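Local coordinates for protein interferon gamma (Paralichthys olivaceus, PDB 6F1E) that acts as a homodimeric type II interferon, a secreted cytokine that binds interferon gamma receptor 1 and activates macrophages and neutrophils, at residues N8-N13 / R90-Y95; T54-I59 / E102-R107. One frame throughout, in Å; residues are numbered along the deposited sequence.

Contact 1. Residues N8-N13 / R90-Y95; sequences NKTIQN and RTDLNY
Thr10 and Asp92 are the closest residues of the two segments, their CA atoms 5.9 Å apart. The methyl of Thr10 does the touching: Thr10 CG2 lies 3.0 Å from Asp92 OD1 and 3.4 Å from Asp92 CB, a tight fit in which the methyl offers the oxygen no donor for a conventional hydrogen bond. A chi1 of -56° puts OG1 anti to the carbonyl carbon and leaves CG2 anti to the backbone N, facing helix 89-107, while OG1 turns back along its own helix and hydrogen-bonds to Arg6 O. Threonine suits the place because its small branched side chain fills a close approach and its hydroxyl is satisfied within the same helix. The other carboxylate oxygen, Asp92 OD2, sits 3.5 Å from Asn13 CB, one turn further on, and Asp92 also touches Leu14. On the other flank of Thr10 the Tyr95 ring arrives obliquely, with Tyr95 CD2 4.1 Å from Thr10 OG1; the Tyr95 side chain also touches Arg6. Behind Asp92, Leu93 meets Leu14, Met62 and Leu63. The segment axes approach to 9.7 Å at 134°. This is lateral packing of the N-terminal helix 5-17 against helix 89-107, within the all-helical interferon gamma fold.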
ATOM      1  N   ASN A   8     -10.984 -19.620  17.879  1.00 78.05           N
ATOM      2  CA  ASN A   8      -9.924 -19.802  18.894  1.00 78.66           C
ATOM      3  C   ASN A   8      -9.478 -21.247  18.883  1.00 68.12           C
ATOM      4  O   ASN A   8      -8.308 -21.545  18.758  1.00 63.76           O
ATOM      5  CB  ASN A   8     -10.393 -19.414  20.314  1.00 89.18           C
ATOM      6  CG  ASN A   8      -9.385 -19.827  21.412  1.00102.51           C
ATOM      7  OD1 ASN A   8      -8.450 -19.083  21.729  1.00101.93           O
ATOM      8  ND2 ASN A   8      -9.578 -21.027  21.997  1.00105.67           N
ATOM      9  N   LYS A   9     -10.446 -22.144  19.004  1.00 70.14           N
ATOM     10  CA  LYS A   9     -10.153 -23.552  19.050  1.00 66.76           C
ATOM     11  C   LYS A   9      -9.461 -23.960  17.768  1.00 62.41           C
ATOM     12  O   LYS A   9      -8.429 -24.627  17.845  1.00 65.32           O
ATOM     13  CB  LYS A   9     -11.418 -24.388  19.329  1.00 70.84           C
ATOM     14  CG  LYS A   9     -11.926 -24.253  20.759  0.10 67.14           C
ATOM     15  CD  LYS A   9     -12.958 -25.314  21.108  0.10 66.30           C
ATOM     16  CE  LYS A   9     -13.404 -25.184  22.557  0.10 64.97           C
ATOM     17  NZ  LYS A   9     -14.277 -26.312  22.982  0.10 63.55           N
ATOM     18  N   THR A  10      -9.974 -23.514  16.611  1.00 56.44           N
ATOM     19  CA  THR A  10      -9.387 -23.911  15.330  1.00 55.03           C
ATOM     20  C   THR A  10      -7.940 -23.427  15.188  1.00 57.50           C
ATOM     21  O   THR A  10      -7.090 -24.152  14.607  1.00 49.27           O
ATOM     22  CB  THR A  10     -10.230 -23.479  14.115  1.00 57.12           C
ATOM     23  OG1 THR A  10     -11.557 -24.003  14.239  1.00 59.08           O
ATOM     24  CG2 THR A  10      -9.601 -24.017  12.783  1.00 55.09           C
ATOM     25  N   ILE A  11      -7.654 -22.238  15.737  1.00 58.15           N
ATOM     26  CA  ILE A  11      -6.286 -21.682  15.666  1.00 67.98           C
ATOM     27  C   ILE A  11      -5.312 -22.506  16.499  1.00 68.64           C
ATOM     28  O   ILE A  11      -4.216 -22.858  16.023  1.00 65.42           O
ATOM     29  CB  ILE A  11      -6.216 -20.193  16.099  1.00 71.77           C
ATOM     30  CG1 ILE A  11      -6.731 -19.286  14.970  1.00 67.30           C
ATOM     31  CG2 ILE A  11      -4.780 -19.781  16.494  1.00 67.73           C
ATOM     32  CD1 ILE A  11      -7.023 -17.855  15.416  1.00 71.76           C
ATOM     33  N   GLN A  12      -5.715 -22.804  17.736  1.00 66.68           N
ATOM     34  CA  GLN A  12      -4.923 -23.690  18.595  1.00 68.06           C
ATOM     35  C   GLN A  12      -4.604 -25.024  17.907  1.00 64.56           C
ATOM     36  O   GLN A  12      -3.440 -25.393  17.845  1.00 74.01           O
ATOM     37  CB  GLN A  12      -5.605 -23.922  19.942  1.00 70.58           C
ATOM     38  CG  GLN A  12      -5.925 -22.655  20.754  1.00 75.45           C
ATOM     39  CD  GLN A  12      -4.826 -21.603  20.701  1.00 84.23           C
ATOM     40  OE1 GLN A  12      -5.056 -20.485  20.209  1.00 95.70           O
ATOM     41  NE2 GLN A  12      -3.616 -21.957  21.188  1.00 73.34           N
ATOM     42  N   ASN A  13      -5.602 -25.696  17.325  1.00 64.54           N
ATOM     43  CA  ASN A  13      -5.356 -26.967  16.615  1.00 71.36           C
ATOM     44  C   ASN A  13      -4.332 -26.737  15.534  1.00 62.24           C
ATOM     45  O   ASN A  13      -3.433 -27.544  15.338  1.00 69.37           O
ATOM     46  CB  ASN A  13      -6.609 -27.580  15.948  1.00 85.86           C
ATOM     47  CG  ASN A  13      -7.761 -27.835  16.920  1.00 99.11           C
ATOM     48  OD1 ASN A  13      -7.733 -27.442  18.096  1.00105.45           O
ATOM     49  ND2 ASN A  13      -8.811 -28.472  16.405  1.00109.44           N
ATOM     50  N   ARG A  90      -6.087 -28.981   6.624  1.00 74.36           N
ATOM     51  CA  ARG A  90      -6.710 -28.367   5.432  1.00 73.97           C
ATOM     52  C   ARG A  90      -8.108 -27.745   5.668  1.00 73.77           C
ATOM     53  O   ARG A  90      -8.454 -26.708   5.104  1.00 67.84           O
ATOM     54  CB  ARG A  90      -6.792 -29.389   4.300  1.00 76.87           C
ATOM     55  CG  ARG A  90      -7.304 -28.795   2.987  1.00 90.38           C
ATOM     56  CD  ARG A  90      -7.054 -29.690   1.783  1.00 89.79           C
ATOM     57  NE  ARG A  90      -6.330 -28.974   0.726  1.00 86.46           N
ATOM     58  CZ  ARG A  90      -5.080 -29.233   0.317  1.00 90.60           C
ATOM     59  NH1 ARG A  90      -4.554 -28.489  -0.668  1.00 88.17           N
ATOM     60  NH2 ARG A  90      -4.343 -30.220   0.861  1.00 86.54           N
ATOM     61  N   THR A  91      -8.924 -28.391   6.481  1.00 73.69           N
ATOM     62  CA  THR A  91     -10.238 -27.836   6.778  1.00 81.59           C
ATOM     63  C   THR A  91     -10.111 -26.722   7.825  1.00 75.46           C
ATOM     64  O   THR A  91     -10.860 -25.746   7.772  1.00 73.65           O
ATOM     65  CB  THR A  91     -11.288 -28.925   7.176  1.00 78.57           C
ATOM     66  OG1 THR A  91     -10.647 -29.975   7.873  1.00 70.31           O
ATOM     67  CG2 THR A  91     -11.928 -29.539   5.923  1.00 89.55           C
ATOM     68  N   ASP A  92      -9.179 -26.868   8.765  1.00 70.66           N
ATOM     69  CA  ASP A  92      -8.914 -25.805   9.728  1.00 69.71           C
ATOM     70  C   ASP A  92      -8.384 -24.573   8.974  1.00 65.05           C
ATOM     71  O   ASP A  92      -8.852 -23.473   9.231  1.00 62.80           O
ATOM     72  CB  ASP A  92      -7.947 -26.254  10.837  1.00 73.27           C
ATOM     73  CG  ASP A  92      -8.631 -27.068  11.949  1.00 79.89           C
ATOM     74  OD1 ASP A  92      -9.875 -26.978  12.109  1.00 71.50           O
ATOM     75  OD2 ASP A  92      -7.905 -27.774  12.700  1.00 89.85           O
ATOM     76  N   LEU A  93      -7.470 -24.753   8.016  1.00 57.10           N
ATOM     77  CA  LEU A  93      -6.998 -23.615   7.211  1.00 62.08           C
ATOM     78  C   LEU A  93      -8.169 -23.031   6.411  1.00 61.94           C
ATOM     79  O   LEU A  93      -8.436 -21.831   6.484  1.00 63.75           O
ATOM     80  CB  LEU A  93      -5.858 -24.008   6.239  1.00 60.38           C
ATOM     81  CG  LEU A  93      -4.455 -24.388   6.749  1.00 63.71           C
ATOM     82  CD1 LEU A  93      -3.481 -24.637   5.599  1.00 63.87           C
ATOM     83  CD2 LEU A  93      -3.890 -23.307   7.657  1.00 68.38           C
ATOM     84  N   ASN A  94      -8.883 -23.882   5.674  1.00 62.26           N
ATOM     85  CA  ASN A  94      -9.981 -23.415   4.833  1.00 58.74           C
ATOM     86  C   ASN A  94     -11.001 -22.701   5.680  1.00 53.34           C
ATOM     87  O   ASN A  94     -11.492 -21.677   5.274  1.00 51.74           O
ATOM     88  CB  ASN A  94     -10.588 -24.537   3.965  1.00 65.10           C
ATOM     89  CG  ASN A  94      -9.740 -24.829   2.697  1.00 72.20           C
ATOM     90  OD1 ASN A  94      -9.374 -25.967   2.429  1.00 71.03           O
ATOM     91  ND2 ASN A  94      -9.438 -23.786   1.919  1.00 75.73           N
ATOM     92  N   TYR A  95     -11.247 -23.153   6.903  1.00 51.48           N
ATOM     93  CA  TYR A  95     -12.215 -22.441   7.748  1.00 54.67           C
ATOM     94  C   TYR A  95     -11.698 -21.033   8.080  1.00 57.38           C
ATOM     95  O   TYR A  95     -12.450 -20.046   8.027  1.00 65.08           O
ATOM     96  CB  TYR A  95     -12.597 -23.235   9.012  1.00 51.23           C
ATOM     97  CG  TYR A  95     -13.393 -22.413  10.026  1.00 52.24           C
ATOM     98  CD1 TYR A  95     -14.779 -22.281   9.950  1.00 53.62           C
ATOM     99  CD2 TYR A  95     -12.736 -21.760  11.062  1.00 53.78           C
ATOM    100  CE1 TYR A  95     -15.483 -21.520  10.899  1.00 55.04           C
ATOM    101  CE2 TYR A  95     -13.416 -21.003  12.009  1.00 49.41           C
ATOM    102  CZ  TYR A  95     -14.770 -20.869  11.926  1.00 55.00           C
ATOM    103  OH  TYR A  95     -15.360 -20.067  12.894  1.00 60.60           O
TER

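Contact 2. Residues T54-I59 / E102-R107; sequences TYEKLI and ELRTNR
Glu56 and Arg104 join the two segments through one salt bridge, the sole contact between them, across backbones whose nearest CA atoms, those of the same two residues, stand 9.5 Å apart. Only long side chains can span such a gap. From its CB, Glu56 runs out with CG anti to the backbone N (chi1 -165°) and continues extended through CG to CD, while the side chain also packs on Leu97. Glu56 CD comes within 3.6 Å of Arg104 NH1, and here the carboxylate divides its work. Glu56 OE1 takes the arginine: Arg104 NH1 donates to it over 2.8 Å at 154°, and Arg104 NE adds a weak, more bent bond of 3.2 Å. Glu56 OE2 instead accepts a hydrogen bond from Gln101 NE2, about one turn before the arginine, which helps fix the rotation of the group. Bends at chi2 and chi3 bring the edge of the guanidinium to OE1, which lies close to its plane. The carboxylate is turned 66° from that plane, and NH1 approaches OE1 from above the carboxylate plane. This is therefore a single-oxygen grip, without the paired, coplanar arrangement of a bidentate bridge. Arg104 NH2 reaches Glu53 in a long, weak ion pair and Ser112 in a weak hydrogen bond. With Lys57 paired to Glu53 nearby, the charges form a small surface network, whose positive members would probably favour the carboxylate form of Glu56.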
ATOM      1  N   THR A  54      -3.467  -9.507   3.730  1.00 56.59           N
ATOM      2  CA  THR A  54      -2.213 -10.219   3.883  1.00 58.29           C
ATOM      3  C   THR A  54      -2.441 -11.646   4.371  1.00 55.51           C
ATOM      4  O   THR A  54      -1.834 -12.590   3.877  1.00 51.26           O
ATOM      5  CB  THR A  54      -1.288  -9.435   4.839  1.00 59.65           C
ATOM      6  OG1 THR A  54      -1.133  -8.110   4.325  1.00 62.56           O
ATOM      7  CG2 THR A  54       0.071 -10.076   4.941  1.00 60.10           C
ATOM      8  N   TYR A  55      -3.316 -11.790   5.356  1.00 57.07           N
ATOM      9  CA  TYR A  55      -3.664 -13.123   5.898  1.00 57.23           C
ATOM     10  C   TYR A  55      -4.314 -14.018   4.865  1.00 53.16           C
ATOM     11  O   TYR A  55      -4.121 -15.217   4.855  1.00 53.87           O
ATOM     12  CB  TYR A  55      -4.623 -13.004   7.084  1.00 51.85           C
ATOM     13  CG  TYR A  55      -3.932 -12.930   8.413  1.00 52.03           C
ATOM     14  CD1 TYR A  55      -3.271 -14.046   8.929  1.00 48.01           C
ATOM     15  CD2 TYR A  55      -3.975 -11.760   9.190  1.00 53.20           C
ATOM     16  CE1 TYR A  55      -2.661 -14.001  10.180  1.00 51.08           C
ATOM     17  CE2 TYR A  55      -3.365 -11.701  10.439  1.00 53.74           C
ATOM     18  CZ  TYR A  55      -2.709 -12.828  10.937  1.00 52.34           C
ATOM     19  OH  TYR A  55      -2.083 -12.782  12.170  1.00 43.64           O
ATOM     20  N   GLU A  56      -5.121 -13.431   4.015  1.00 54.17           N
ATOM     21  CA  GLU A  56      -5.743 -14.215   2.964  1.00 59.74           C
ATOM     22  C   GLU A  56      -4.712 -14.754   1.984  1.00 56.65           C
ATOM     23  O   GLU A  56      -4.817 -15.885   1.605  1.00 53.86           O
ATOM     24  CB  GLU A  56      -6.785 -13.378   2.251  1.00 64.43           C
ATOM     25  CG  GLU A  56      -7.706 -14.201   1.407  1.00 72.66           C
ATOM     26  CD  GLU A  56      -8.740 -13.352   0.731  1.00 85.68           C
ATOM     27  OE1 GLU A  56      -9.011 -12.232   1.290  1.00 70.82           O
ATOM     28  OE2 GLU A  56      -9.244 -13.835  -0.339  1.00 83.89           O
ATOM     29  N   LYS A  57      -3.723 -13.942   1.593  1.00 63.43           N
ATOM     30  CA  LYS A  57      -2.536 -14.424   0.849  1.00 61.60           C
ATOM     31  C   LYS A  57      -1.855 -15.546   1.592  1.00 62.28           C
ATOM     32  O   LYS A  57      -1.637 -16.609   1.033  1.00 66.99           O
ATOM     33  CB  LYS A  57      -1.487 -13.314   0.645  1.00 69.42           C
ATOM     34  CG  LYS A  57      -1.456 -12.649  -0.730  1.00 80.23           C
ATOM     35  CD  LYS A  57      -2.450 -11.498  -0.858  1.00 93.02           C
ATOM     36  CE  LYS A  57      -2.102 -10.562  -2.017  1.00103.05           C
ATOM     37  NZ  LYS A  57      -2.907  -9.306  -1.955  1.00106.19           N
ATOM     38  N   LEU A  58      -1.500 -15.279   2.850  1.00 59.34           N
ATOM     39  CA  LEU A  58      -0.734 -16.204   3.656  1.00 57.30           C
ATOM     40  C   LEU A  58      -1.365 -17.558   3.616  1.00 63.77           C
ATOM     41  O   LEU A  58      -0.716 -18.565   3.295  1.00 64.13           O
ATOM     42  CB  LEU A  58      -0.708 -15.786   5.141  1.00 62.95           C
ATOM     43  CG  LEU A  58       0.484 -15.074   5.753  1.00 68.26           C
ATOM     44  CD1 LEU A  58       0.251 -14.870   7.230  1.00 65.43           C
ATOM     45  CD2 LEU A  58       1.745 -15.891   5.536  1.00 70.57           C
ATOM     46  N   ILE A  59      -2.647 -17.570   3.988  1.00 62.24           N
ATOM     47  CA  ILE A  59      -3.365 -18.822   4.254  1.00 57.55           C
ATOM     48  C   ILE A  59      -3.469 -19.605   2.957  1.00 55.99           C
ATOM     49  O   ILE A  59      -3.174 -20.791   2.930  1.00 61.75           O
ATOM     50  CB  ILE A  59      -4.704 -18.546   4.914  1.00 57.33           C
ATOM     51  CG1 ILE A  59      -4.443 -17.901   6.299  1.00 57.57           C
ATOM     52  CG2 ILE A  59      -5.511 -19.837   5.050  1.00 60.44           C
ATOM     53  CD1 ILE A  59      -5.599 -17.081   6.828  1.00 58.29           C
ATOM     54  N   GLU A 102     -14.770 -13.500   4.493  1.00 53.01           N
ATOM     55  CA  GLU A 102     -16.107 -12.980   4.848  1.00 56.81           C
ATOM     56  C   GLU A 102     -16.044 -11.633   5.588  1.00 51.01           C
ATOM     57  O   GLU A 102     -16.855 -10.734   5.324  1.00 53.04           O
ATOM     58  CB  GLU A 102     -16.910 -14.004   5.693  1.00 54.87           C
ATOM     59  CG  GLU A 102     -17.273 -15.278   4.927  1.00 53.85           C
ATOM     60  CD  GLU A 102     -17.911 -16.346   5.814  1.00 60.43           C
ATOM     61  OE1 GLU A 102     -18.035 -16.135   7.077  1.00 54.48           O
ATOM     62  OE2 GLU A 102     -18.297 -17.398   5.218  1.00 59.34           O
ATOM     63  N   LEU A 103     -15.097 -11.488   6.507  1.00 46.79           N
ATOM     64  CA  LEU A 103     -14.998 -10.242   7.272  1.00 49.86           C
ATOM     65  C   LEU A 103     -14.565  -9.088   6.338  1.00 51.42           C
ATOM     66  O   LEU A 103     -15.076  -7.952   6.406  1.00 54.71           O
ATOM     67  CB  LEU A 103     -14.027 -10.411   8.437  1.00 46.34           C
ATOM     68  CG  LEU A 103     -13.838  -9.210   9.367  1.00 48.67           C
ATOM     69  CD1 LEU A 103     -15.130  -8.683   9.952  1.00 55.51           C
ATOM     70  CD2 LEU A 103     -12.975  -9.631  10.516  1.00 49.48           C
ATOM     71  N   ARG A 104     -13.651  -9.407   5.437  1.00 55.24           N
ATOM     72  CA  ARG A 104     -13.141  -8.428   4.482  1.00 63.85           C
ATOM     73  C   ARG A 104     -14.261  -7.928   3.615  1.00 59.77           C
ATOM     74  O   ARG A 104     -14.520  -6.722   3.539  1.00 57.52           O
ATOM     75  CB  ARG A 104     -12.072  -9.040   3.567  1.00 70.44           C
ATOM     76  CG  ARG A 104     -10.661  -8.691   3.976  1.00 83.63           C
ATOM     77  CD  ARG A 104      -9.903  -8.094   2.804  1.00 83.36           C
ATOM     78  NE  ARG A 104      -9.612  -9.117   1.812  1.00 75.84           N
ATOM     79  CZ  ARG A 104      -9.098  -8.868   0.617  1.00 75.60           C
ATOM     80  NH1 ARG A 104      -8.858  -9.881  -0.193  1.00 78.34           N
ATOM     81  NH2 ARG A 104      -8.794  -7.623   0.236  1.00 81.07           N
ATOM     82  N   THR A 105     -14.913  -8.881   2.961  1.00 51.83           N
ATOM     83  CA  THR A 105     -16.019  -8.579   2.086  1.00 52.48           C
ATOM     84  C   THR A 105     -17.133  -7.800   2.791  1.00 55.45           C
ATOM     85  O   THR A 105     -17.570  -6.763   2.304  1.00 63.40           O
ATOM     86  CB  THR A 105     -16.516  -9.858   1.460  1.00 53.37           C
ATOM     87  OG1 THR A 105     -15.458 -10.380   0.634  1.00 52.20           O
ATOM     88  CG2 THR A 105     -17.739  -9.588   0.643  1.00 56.83           C
ATOM     89  N   ASN A 106     -17.532  -8.243   3.970  1.00 54.60           N
ATOM     90  CA  ASN A 106     -18.694  -7.637   4.624  1.00 55.09           C
ATOM     91  C   ASN A 106     -18.345  -6.329   5.349  1.00 56.47           C
ATOM     92  O   ASN A 106     -19.229  -5.520   5.580  1.00 56.47           O
ATOM     93  CB  ASN A 106     -19.416  -8.649   5.568  1.00 52.23           C
ATOM     94  CG  ASN A 106     -19.863  -9.939   4.838  1.00 54.16           C
ATOM     95  OD1 ASN A 106     -20.078  -9.952   3.617  1.00 59.14           O
ATOM     96  ND2 ASN A 106     -20.004 -11.015   5.586  1.00 46.42           N
ATOM     97  N   ARG A 107     -17.092  -6.096   5.734  1.00 59.30           N
ATOM     98  CA  ARG A 107     -16.800  -4.848   6.490  1.00 62.47           C
ATOM     99  C   ARG A 107     -15.682  -3.947   5.941  1.00 63.20           C
ATOM    100  O   ARG A 107     -15.522  -2.817   6.422  1.00 60.86           O
ATOM    101  CB  ARG A 107     -16.554  -5.181   7.976  1.00 65.00           C
ATOM    102  CG  ARG A 107     -17.748  -5.796   8.698  1.00 68.35           C
ATOM    103  CD  ARG A 107     -18.805  -4.745   8.985  1.00 71.69           C
ATOM    104  NE  ARG A 107     -20.121  -5.301   9.282  1.00 85.42           N
ATOM    105  CZ  ARG A 107     -20.506  -5.846  10.440  1.00 76.29           C
ATOM    106  NH1 ARG A 107     -19.673  -5.960  11.474  1.00 77.78           N
ATOM    107  NH2 ARG A 107     -21.751  -6.286  10.552  1.00 71.08           N
TER

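Overall arrangement
From the N terminus, the chain passes through helix 5-17, which supplies the first half of contact 1, and then enters helix 41-64, which supplies the first half of contact 2. Beyond the unmodelled residues 69-87, helix 89-107 returns to both: its start closes contact 1 across 76 intervening residues, and its end closes contact 2 across 42. The segments alternate, so the two closures cross. Helix 89-107 is thus the shared element, joining the N-terminal helix to helix 41-64. The contact centres lie about 15 Å apart, and the contacts touch where the backbone carbonyl of Leu93 meets the CG2 methyl of Ile59. Both regions also meet the second subunit, through Ile11 and Tyr55 among others, placing them beside the dimer interface.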